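Local coordinates for BluB-like flavoprotein (Clostridium difficile 630, PDB 3EO8), which binds flavin mononucleotide and, as a member of the nitroreductase family, probably acts as an FMN-dependent oxidoreductase, at residues E3-D6 and T7-R11; K208-V211 and E212-C215. One frame throughout, in Å; residues are numbered along the deposited sequence.

Contact 1 (E3-D6 and T7-R11); sequences ELQD and TIFKR. With FMN (flavin mononucleotide), chain G.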
ATOM      1  N   GLU A   3      -3.315  -2.616  22.596  1.00 29.78           N
ATOM      2  CA  GLU A   3      -2.029  -1.974  22.330  1.00 29.44           C
ATOM      3  C   GLU A   3      -1.600  -2.327  20.906  1.00 29.21           C
ATOM      4  O   GLU A   3      -1.956  -3.402  20.398  1.00 27.83           O
ATOM      5  CB  GLU A   3      -1.009  -2.432  23.362  1.00 29.76           C
ATOM      6  CG  GLU A   3       0.422  -1.899  23.172  1.00 31.76           C
ATOM      7  CD  GLU A   3       1.313  -2.831  22.344  1.00 33.63           C
ATOM      8  OE1 GLU A   3       1.022  -4.045  22.253  1.00 35.65           O
ATOM      9  OE2 GLU A   3       2.324  -2.352  21.796  1.00 37.03           O
ATOM     10  N   LEU A   4      -0.855  -1.412  20.274  1.00 28.62           N
ATOM     11  CA  LEU A   4      -0.537  -1.508  18.859  1.00 28.24           C
ATOM     12  C   LEU A   4       0.161  -2.818  18.457  1.00 28.07           C
ATOM     13  O   LEU A   4      -0.236  -3.477  17.496  1.00 26.79           O
ATOM     14  CB  LEU A   4       0.333  -0.322  18.437  1.00 28.05           C
ATOM     15  CG  LEU A   4       0.822  -0.330  16.978  1.00 28.41           C
ATOM     16  CD1 LEU A   4      -0.350  -0.159  16.015  1.00 30.75           C
ATOM     17  CD2 LEU A   4       1.891   0.723  16.750  1.00 27.70           C
ATOM     18  N   GLN A   5       1.251  -3.147  19.142  1.00 28.41           N
ATOM     19  CA  GLN A   5       2.026  -4.335  18.789  1.00 28.31           C
ATOM     20  C   GLN A   5       1.171  -5.562  18.973  1.00 28.21           C
ATOM     21  O   GLN A   5       1.255  -6.507  18.207  1.00 28.06           O
ATOM     22  CB  GLN A   5       3.302  -4.475  19.633  1.00 28.57           C
ATOM     23  CG  GLN A   5       4.331  -3.380  19.444  1.00 30.19           C
ATOM     24  CD  GLN A   5       4.641  -3.103  17.960  1.00 31.52           C
ATOM     25  OE1 GLN A   5       5.067  -3.984  17.224  1.00 32.42           O
ATOM     26  NE2 GLN A   5       4.408  -1.887  17.533  1.00 31.00           N
ATOM     27  N   ASP A   6       0.328  -5.565  20.001  1.00 28.17           N
ATOM     28  CA  ASP A   6      -0.551  -6.708  20.213  1.00 28.52           C
ATOM     29  C   ASP A   6      -1.455  -6.897  19.002  1.00 27.73           C
ATOM     30  O   ASP A   6      -1.665  -8.033  18.542  1.00 28.42           O
ATOM     31  CB  ASP A   6      -1.382  -6.545  21.498  1.00 28.33           C
ATOM     32  CG  ASP A   6      -0.574  -6.809  22.756  1.00 32.26           C
ATOM     33  OD1 ASP A   6       0.565  -7.335  22.656  1.00 34.19           O
ATOM     34  OD2 ASP A   6      -1.089  -6.513  23.870  1.00 31.85           O
ATOM     35  N   THR A   7      -1.974  -5.795  18.465  1.00 27.35           N
ATOM     36  CA  THR A   7      -2.825  -5.873  17.262  0.50 27.05           C
ATOM     37  C   THR A   7      -2.015  -6.310  16.050  1.00 27.08           C
ATOM     38  O   THR A   7      -2.478  -7.118  15.262  1.00 25.93           O
ATOM     39  CB  THR A   7      -3.578  -4.546  16.877  0.50 26.99           C
ATOM     40  OG1 THR A   7      -2.660  -3.535  16.402  0.50 26.62           O
ATOM     41  CG2 THR A   7      -4.382  -4.007  18.050  0.50 26.40           C
ATOM     42  N   ILE A   8      -0.815  -5.754  15.899  1.00 26.45           N
ATOM     43  CA  ILE A   8       0.026  -6.063  14.742  1.00 26.68           C
ATOM     44  C   ILE A   8       0.391  -7.552  14.704  1.00 26.61           C
ATOM     45  O   ILE A   8       0.384  -8.149  13.627  1.00 26.33           O
ATOM     46  CB  ILE A   8       1.280  -5.162  14.698  1.00 26.29           C
ATOM     47  CG1 ILE A   8       0.876  -3.793  14.128  1.00 25.38           C
ATOM     48  CG2 ILE A   8       2.436  -5.816  13.858  1.00 26.84           C
ATOM     49  CD1 ILE A   8       2.015  -2.783  14.052  1.00 27.89           C
ATOM     50  N   PHE A   9       0.644  -8.144  15.868  1.00 26.07           N
ATOM     51  CA  PHE A   9       1.115  -9.539  15.894  1.00 27.46           C
ATOM     52  C   PHE A   9      -0.027 -10.540  16.033  1.00 27.97           C
ATOM     53  O   PHE A   9       0.161 -11.736  15.851  1.00 28.16           O
ATOM     54  CB  PHE A   9       2.240  -9.717  16.911  1.00 28.06           C
ATOM     55  CG  PHE A   9       3.538  -9.112  16.436  1.00 28.64           C
ATOM     56  CD1 PHE A   9       4.278  -9.739  15.435  1.00 31.06           C
ATOM     57  CD2 PHE A   9       3.948  -7.869  16.883  1.00 30.32           C
ATOM     58  CE1 PHE A   9       5.434  -9.146  14.941  1.00 30.41           C
ATOM     59  CE2 PHE A   9       5.093  -7.280  16.386  1.00 31.47           C
ATOM     60  CZ  PHE A   9       5.824  -7.911  15.411  1.00 28.90           C
ATOM     61  N   LYS A  10      -1.221 -10.035  16.317  1.00 28.80           N
ATOM     62  CA  LYS A  10      -2.444 -10.837  16.264  1.00 29.57           C
ATOM     63  C   LYS A  10      -2.994 -10.949  14.846  1.00 28.41           C
ATOM     64  O   LYS A  10      -3.757 -11.875  14.551  1.00 28.09           O
ATOM     65  CB  LYS A  10      -3.498 -10.233  17.186  1.00 29.71           C
ATOM     66  CG  LYS A  10      -4.700 -11.119  17.492  1.00 32.76           C
ATOM     67  CD  LYS A  10      -5.536 -10.489  18.610  1.00 33.90           C
ATOM     68  CE  LYS A  10      -6.560 -11.440  19.156  1.00 39.12           C
ATOM     69  NZ  LYS A  10      -7.491 -10.714  20.069  1.00 41.86           N
ATOM     70  N   ARG A  11      -2.631 -10.006  13.975  1.00 27.33           N
ATOM     71  CA  ARG A  11      -3.170  -9.975  12.636  1.00 26.43           C
ATOM     72  C   ARG A  11      -2.792 -11.204  11.831  1.00 26.16           C
ATOM     73  O   ARG A  11      -1.599 -11.543  11.664  1.00 25.88           O
ATOM     74  CB  ARG A  11      -2.721  -8.721  11.864  1.00 26.31           C
ATOM     75  CG  ARG A  11      -3.445  -8.486  10.560  1.00 23.90           C
ATOM     76  CD  ARG A  11      -2.549  -7.917   9.484  1.00 25.04           C
ATOM     77  NE  ARG A  11      -1.380  -8.740   9.276  1.00 23.27           N
ATOM     78  CZ  ARG A  11      -1.392  -9.909   8.654  1.00 23.84           C
ATOM     79  NH1 ARG A  11      -2.512 -10.381   8.124  1.00 23.95           N
ATOM     80  NH2 ARG A  11      -0.267 -10.581   8.530  1.00 23.71           N
TER
HETATM   81  N1  FMN G 500      -5.404 -13.721   0.739  1.00 25.47           N
HETATM   82  C2  FMN G 500      -6.339 -14.470   0.065  1.00 27.29           C
HETATM   83  O2  FMN G 500      -6.757 -15.552   0.500  1.00 26.92           O
HETATM   84  N3  FMN G 500      -6.847 -14.011  -1.120  1.00 25.11           N
HETATM   85  C4  FMN G 500      -6.422 -12.854  -1.702  1.00 26.88           C
HETATM   86  O4  FMN G 500      -6.939 -12.478  -2.779  1.00 26.19           O
HETATM   87  C4A FMN G 500      -5.477 -12.089  -1.028  1.00 27.66           C
HETATM   88  N5  FMN G 500      -5.051 -10.891  -1.567  1.00 26.95           N
HETATM   89  C5A FMN G 500      -4.144 -10.107  -0.887  1.00 25.67           C
HETATM   90  C6  FMN G 500      -3.771  -8.898  -1.445  1.00 26.29           C
HETATM   91  C7  FMN G 500      -2.870  -8.089  -0.774  1.00 26.54           C
HETATM   92  C7M FMN G 500      -2.809  -6.659  -1.198  1.00 24.95           C
HETATM   93  C8  FMN G 500      -2.371  -8.490   0.471  1.00 26.78           C
HETATM   94  C8M FMN G 500      -1.729  -7.472   1.371  1.00 26.89           C
HETATM   95  C9  FMN G 500      -2.761  -9.701   1.021  1.00 26.21           C
HETATM   96  C9A FMN G 500      -3.657 -10.521   0.355  1.00 25.70           C
HETATM   97  N10 FMN G 500      -4.045 -11.760   0.864  1.00 26.16           N
HETATM   98  C10 FMN G 500      -4.994 -12.513   0.203  1.00 26.98           C
HETATM   99  C1' FMN G 500      -3.481 -12.305   2.149  1.00 24.81           C
HETATM  100  C2' FMN G 500      -2.094 -12.924   1.982  1.00 24.46           C
HETATM  101  O2' FMN G 500      -2.193 -14.198   1.356  1.00 25.16           O
HETATM  102  C3' FMN G 500      -1.462 -13.077   3.358  1.00 24.53           C
HETATM  103  O3' FMN G 500      -1.306 -11.784   3.930  1.00 24.73           O
HETATM  104  C4' FMN G 500      -0.133 -13.826   3.393  1.00 23.26           C
HETATM  105  O4' FMN G 500      -0.279 -15.159   2.936  1.00 23.43           O
HETATM  106  C5' FMN G 500       0.392 -13.830   4.835  1.00 25.31           C
HETATM  107  O5' FMN G 500      -0.528 -14.525   5.656  1.00 23.81           O
HETATM  108  P   FMN G 500      -1.050 -13.816   7.017  1.00 23.62           P
HETATM  109  O1P FMN G 500      -1.993 -14.746   7.722  1.00 24.57           O
HETATM  110  O2P FMN G 500      -1.772 -12.560   6.554  1.00 26.02           O
HETATM  111  O3P FMN G 500       0.101 -13.399   7.920  1.00 24.47           O
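Leu4 and Ile8 meet one helical turn apart, through backbone and side chain alike. The Ile8 amide bonds the Leu4 carbonyl, with Ile8 N 2.8 Å from Leu4 O. In the conformer given for Thr7, its hydroxyl bonds the same oxygen, Thr7 OG1 to Leu4 O 2.7 Å; a chi1 of 70° sets OG1 between the backbone N and the carbonyl carbon, which brings it back along the helix to the carbonyl three residues earlier. Flanking backbone bonds run from Thr7 N to Glu3 O and from Phe9 N to Gln5 O.

Apolar contact follows the same face of the helix: Leu4 CG and CD1 both meet Ile8 CD1, CG at 4.0 Å. One residue along, and round the helix from that pair, Gln5 and Phe9 lie side by side, Gln5 OE1 reaching Phe9 CE2 at the ring's rim (3.4 Å) with amide and ring planes 56° apart. The amide nitrogen, Gln5 NE2, serves Glu155 and Ser152 of the second subunit.

This is the short N-terminal helix 4-10, and its first turn is closed by Glu3 as N-cap: Glu3 OE1 accepts from Asp6 N at 2.8 Å, met from above the carboxylate plane.

Charged contact begins where the helix ends. Arg11, the first residue to leave helical geometry, sends its guanidinium to the FMN phosphate. Arg11 NH1 lies 2.8 Å from FMN O2P and Arg11 NH2 2.9 Å from FMN O3P, the phosphorus lying in the guanidinium plane at its edge. Arg11 NH2 also bonds Ala36 O of the second subunit.

Contact 2 (K208-V211 and E212-C215); sequences KKPV and EEIC. With FMN (flavin mononucleotide), chain G.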
ATOM      1  N   LYS A 208       7.325 -16.754   7.933  1.00 22.35           N
ATOM      2  CA  LYS A 208       7.778 -15.472   7.479  1.00 22.67           C
ATOM      3  C   LYS A 208       9.298 -15.419   7.404  1.00 23.24           C
ATOM      4  O   LYS A 208      10.008 -16.175   8.073  1.00 21.83           O
ATOM      5  CB  LYS A 208       7.247 -14.398   8.429  1.00 23.51           C
ATOM      6  CG  LYS A 208       5.698 -14.304   8.525  1.00 23.37           C
ATOM      7  CD  LYS A 208       5.023 -14.214   7.177  1.00 23.02           C
ATOM      8  CE  LYS A 208       3.483 -14.295   7.295  1.00 21.78           C
ATOM      9  NZ  LYS A 208       2.876 -13.149   8.041  1.00 21.75           N
ATOM     10  N   LYS A 209       9.797 -14.504   6.580  1.00 23.90           N
ATOM     11  CA  LYS A 209      11.219 -14.232   6.523  1.00 24.28           C
ATOM     12  C   LYS A 209      11.717 -13.785   7.895  1.00 24.69           C
ATOM     13  O   LYS A 209      10.988 -13.079   8.621  1.00 24.94           O
ATOM     14  CB  LYS A 209      11.519 -13.140   5.501  1.00 23.95           C
ATOM     15  CG  LYS A 209      11.233 -13.500   4.045  1.00 25.59           C
ATOM     16  CD  LYS A 209      11.203 -12.276   3.148  1.00 25.52           C
ATOM     17  CE  LYS A 209      11.020 -12.623   1.663  1.00 26.09           C
ATOM     18  NZ  LYS A 209      11.081 -11.432   0.786  1.00 24.88           N
ATOM     19  N   PRO A 210      12.948 -14.172   8.256  1.00 24.71           N
ATOM     20  CA  PRO A 210      13.517 -13.635   9.490  1.00 24.69           C
ATOM     21  C   PRO A 210      13.837 -12.171   9.311  1.00 24.48           C
ATOM     22  O   PRO A 210      14.184 -11.742   8.204  1.00 23.35           O
ATOM     23  CB  PRO A 210      14.780 -14.458   9.697  1.00 25.37           C
ATOM     24  CG  PRO A 210      15.136 -14.940   8.375  1.00 25.57           C
ATOM     25  CD  PRO A 210      13.875 -15.095   7.593  1.00 25.76           C
ATOM     26  N   VAL A 211      13.704 -11.418  10.394  1.00 25.07           N
ATOM     27  CA  VAL A 211      13.820  -9.953  10.303  1.00 26.06           C
ATOM     28  C   VAL A 211      15.214  -9.542   9.783  1.00 26.45           C
ATOM     29  O   VAL A 211      15.319  -8.595   9.010  1.00 26.79           O
ATOM     30  CB  VAL A 211      13.417  -9.256  11.624  1.00 25.92           C
ATOM     31  CG1 VAL A 211      14.455  -9.474  12.702  1.00 25.63           C
ATOM     32  CG2 VAL A 211      13.150  -7.754  11.390  1.00 26.46           C
ATOM     33  N   GLU A 212      16.263 -10.290  10.127  1.00 27.96           N
ATOM     34  CA  GLU A 212      17.608  -9.970   9.640  0.50 27.69           C
ATOM     35  C   GLU A 212      17.651  -9.924   8.117  1.00 27.98           C
ATOM     36  O   GLU A 212      18.451  -9.187   7.537  1.00 27.45           O
ATOM     37  CB  GLU A 212      18.647 -10.963  10.169  0.50 28.48           C
ATOM     38  CG  GLU A 212      20.016 -10.869   9.476  0.50 30.27           C
ATOM     39  CD  GLU A 212      20.055 -11.548   8.098  0.50 33.35           C
ATOM     40  OE1 GLU A 212      19.258 -12.485   7.858  0.50 37.17           O
ATOM     41  OE2 GLU A 212      20.879 -11.136   7.248  0.50 36.73           O
ATOM     42  N   GLU A 213      16.795 -10.703   7.465  1.00 27.46           N
ATOM     43  CA  GLU A 213      16.733 -10.786   5.989  0.50 27.48           C
ATOM     44  C   GLU A 213      16.083  -9.586   5.334  1.00 27.19           C
ATOM     45  O   GLU A 213      16.300  -9.331   4.132  1.00 27.55           O
ATOM     46  CB  GLU A 213      15.955 -12.030   5.528  0.50 27.71           C
ATOM     47  CG  GLU A 213      15.538 -12.015   4.030  0.50 28.17           C
ATOM     48  CD  GLU A 213      14.968 -13.337   3.531  0.50 28.17           C
ATOM     49  OE1 GLU A 213      14.896 -14.298   4.312  0.50 30.21           O
ATOM     50  OE2 GLU A 213      14.606 -13.412   2.343  0.50 28.28           O
ATOM     51  N   ILE A 214      15.242  -8.875   6.087  1.00 26.29           N
ATOM     52  CA  ILE A 214      14.432  -7.807   5.507  1.00 25.91           C
ATOM     53  C   ILE A 214      14.947  -6.438   5.871  1.00 24.83           C
ATOM     54  O   ILE A 214      14.251  -5.437   5.680  1.00 25.53           O
ATOM     55  CB  ILE A 214      12.905  -7.959   5.820  1.00 26.08           C
ATOM     56  CG1 ILE A 214      12.591  -7.779   7.311  1.00 26.54           C
ATOM     57  CG2 ILE A 214      12.390  -9.362   5.398  1.00 27.32           C
ATOM     58  CD1 ILE A 214      11.105  -7.449   7.605  1.00 26.20           C
ATOM     59  N   CYS A 215      16.160  -6.376   6.410  1.00 25.18           N
ATOM     60  CA  CYS A 215      16.772  -5.076   6.693  1.00 25.69           C
ATOM     61  C   CYS A 215      18.280  -5.098   6.629  1.00 26.05           C
ATOM     62  O   CYS A 215      18.922  -6.157   6.698  1.00 26.13           O
ATOM     63  CB  CYS A 215      16.303  -4.499   8.025  1.00 25.85           C
ATOM     64  SG  CYS A 215      16.747  -5.395   9.534  1.00 25.94           S
TER
HETATM   65  N1  FMN G 500      -5.404 -13.721   0.739  1.00 25.47           N
HETATM   66  C2  FMN G 500      -6.339 -14.470   0.065  1.00 27.29           C
HETATM   67  O2  FMN G 500      -6.757 -15.552   0.500  1.00 26.92           O
HETATM   68  N3  FMN G 500      -6.847 -14.011  -1.120  1.00 25.11           N
HETATM   69  C4  FMN G 500      -6.422 -12.854  -1.702  1.00 26.88           C
HETATM   70  O4  FMN G 500      -6.939 -12.478  -2.779  1.00 26.19           O
HETATM   71  C4A FMN G 500      -5.477 -12.089  -1.028  1.00 27.66           C
HETATM   72  N5  FMN G 500      -5.051 -10.891  -1.567  1.00 26.95           N
HETATM   73  C5A FMN G 500      -4.144 -10.107  -0.887  1.00 25.67           C
HETATM   74  C6  FMN G 500      -3.771  -8.898  -1.445  1.00 26.29           C
HETATM   75  C7  FMN G 500      -2.870  -8.089  -0.774  1.00 26.54           C
HETATM   76  C7M FMN G 500      -2.809  -6.659  -1.198  1.00 24.95           C
HETATM   77  C8  FMN G 500      -2.371  -8.490   0.471  1.00 26.78           C
HETATM   78  C8M FMN G 500      -1.729  -7.472   1.371  1.00 26.89           C
HETATM   79  C9  FMN G 500      -2.761  -9.701   1.021  1.00 26.21           C
HETATM   80  C9A FMN G 500      -3.657 -10.521   0.355  1.00 25.70           C
HETATM   81  N10 FMN G 500      -4.045 -11.760   0.864  1.00 26.16           N
HETATM   82  C10 FMN G 500      -4.994 -12.513   0.203  1.00 26.98           C
HETATM   83  C1' FMN G 500      -3.481 -12.305   2.149  1.00 24.81           C
HETATM   84  C2' FMN G 500      -2.094 -12.924   1.982  1.00 24.46           C
HETATM   85  O2' FMN G 500      -2.193 -14.198   1.356  1.00 25.16           O
HETATM   86  C3' FMN G 500      -1.462 -13.077   3.358  1.00 24.53           C
HETATM   87  O3' FMN G 500      -1.306 -11.784   3.930  1.00 24.73           O
HETATM   88  C4' FMN G 500      -0.133 -13.826   3.393  1.00 23.26           C
HETATM   89  O4' FMN G 500      -0.279 -15.159   2.936  1.00 23.43           O
HETATM   90  C5' FMN G 500       0.392 -13.830   4.835  1.00 25.31           C
HETATM   91  O5' FMN G 500      -0.528 -14.525   5.656  1.00 23.81           O
HETATM   92  P   FMN G 500      -1.050 -13.816   7.017  1.00 23.62           P
HETATM   93  O1P FMN G 500      -1.993 -14.746   7.722  1.00 24.57           O
HETATM   94  O2P FMN G 500      -1.772 -12.560   6.554  1.00 26.02           O
HETATM   95  O3P FMN G 500       0.101 -13.399   7.920  1.00 24.47           O
HETATM   96  O   HOH W   1      14.003 -10.936   1.205  1.00 30.61           O
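Lys209 runs its side chain past Glu213 and Ile214, crossing the glutamate, in the Glu213 conformer given, at about a right angle. Its CB starts near Glu213 OE1 and Ile214 CG2, and CG stays against the same carboxylate. CD is 3.7 Å from Glu213 OE2 and also meets Ile214 CG2, while CE still brushes OE2. Extended beyond CG, the chain carries NZ to 4.3 Å from Glu213 OE2, beyond a salt bridge; in that conformer a water bridges them, accepting from Lys209 NZ at 3.0 Å and donating to Glu213 OE2 at 2.8 Å. Lys209 NZ has a further, weak bond to Ile43 O of the second subunit.

Two backbone bonds close the turn, Glu213 N to Pro210 O and Ile214 N to Val211 O, both i to i+3 bonds of 2.9 Å, as in a 3-10 turn. Pro210 CD rests on Glu213 OE1; the side chains of Val211 and Ile214 cross at about a right angle, Val211 CG2 meeting Ile214 CG1. At the start of the segment, Lys208 NZ binds FMN O3P at 2.8 Å.

The turn lies in the loop after strand 189-197, and Cys215 opens strand 215-218, which pairs in parallel with a strand of the second subunit and so carries the sheet across the dimer interface.

In the fold
Starting at the N terminus, contact 1 shapes helix 4-10 and hands the chain on at Arg11 to the body of the fold, where that side chain also packs on helix 137-155. Contact 2 comes nearly two hundred residues later, after strand 189-197, and turns the chain into strand 215-218. Contact 1 is the two turns of helix 4-10 and contact 2 a short 3-10 turn; neither closes a long loop, and they follow in series, neither nested nor crossed. Their centres are 18 Å apart, yet the basic tips converge: Arg11 NH2 and Lys208 NZ stand 4.1 Å apart, both on the FMN phosphate. Both contacts also touch the second subunit, so the two ends of the chain meet cofactor and dimer interface together.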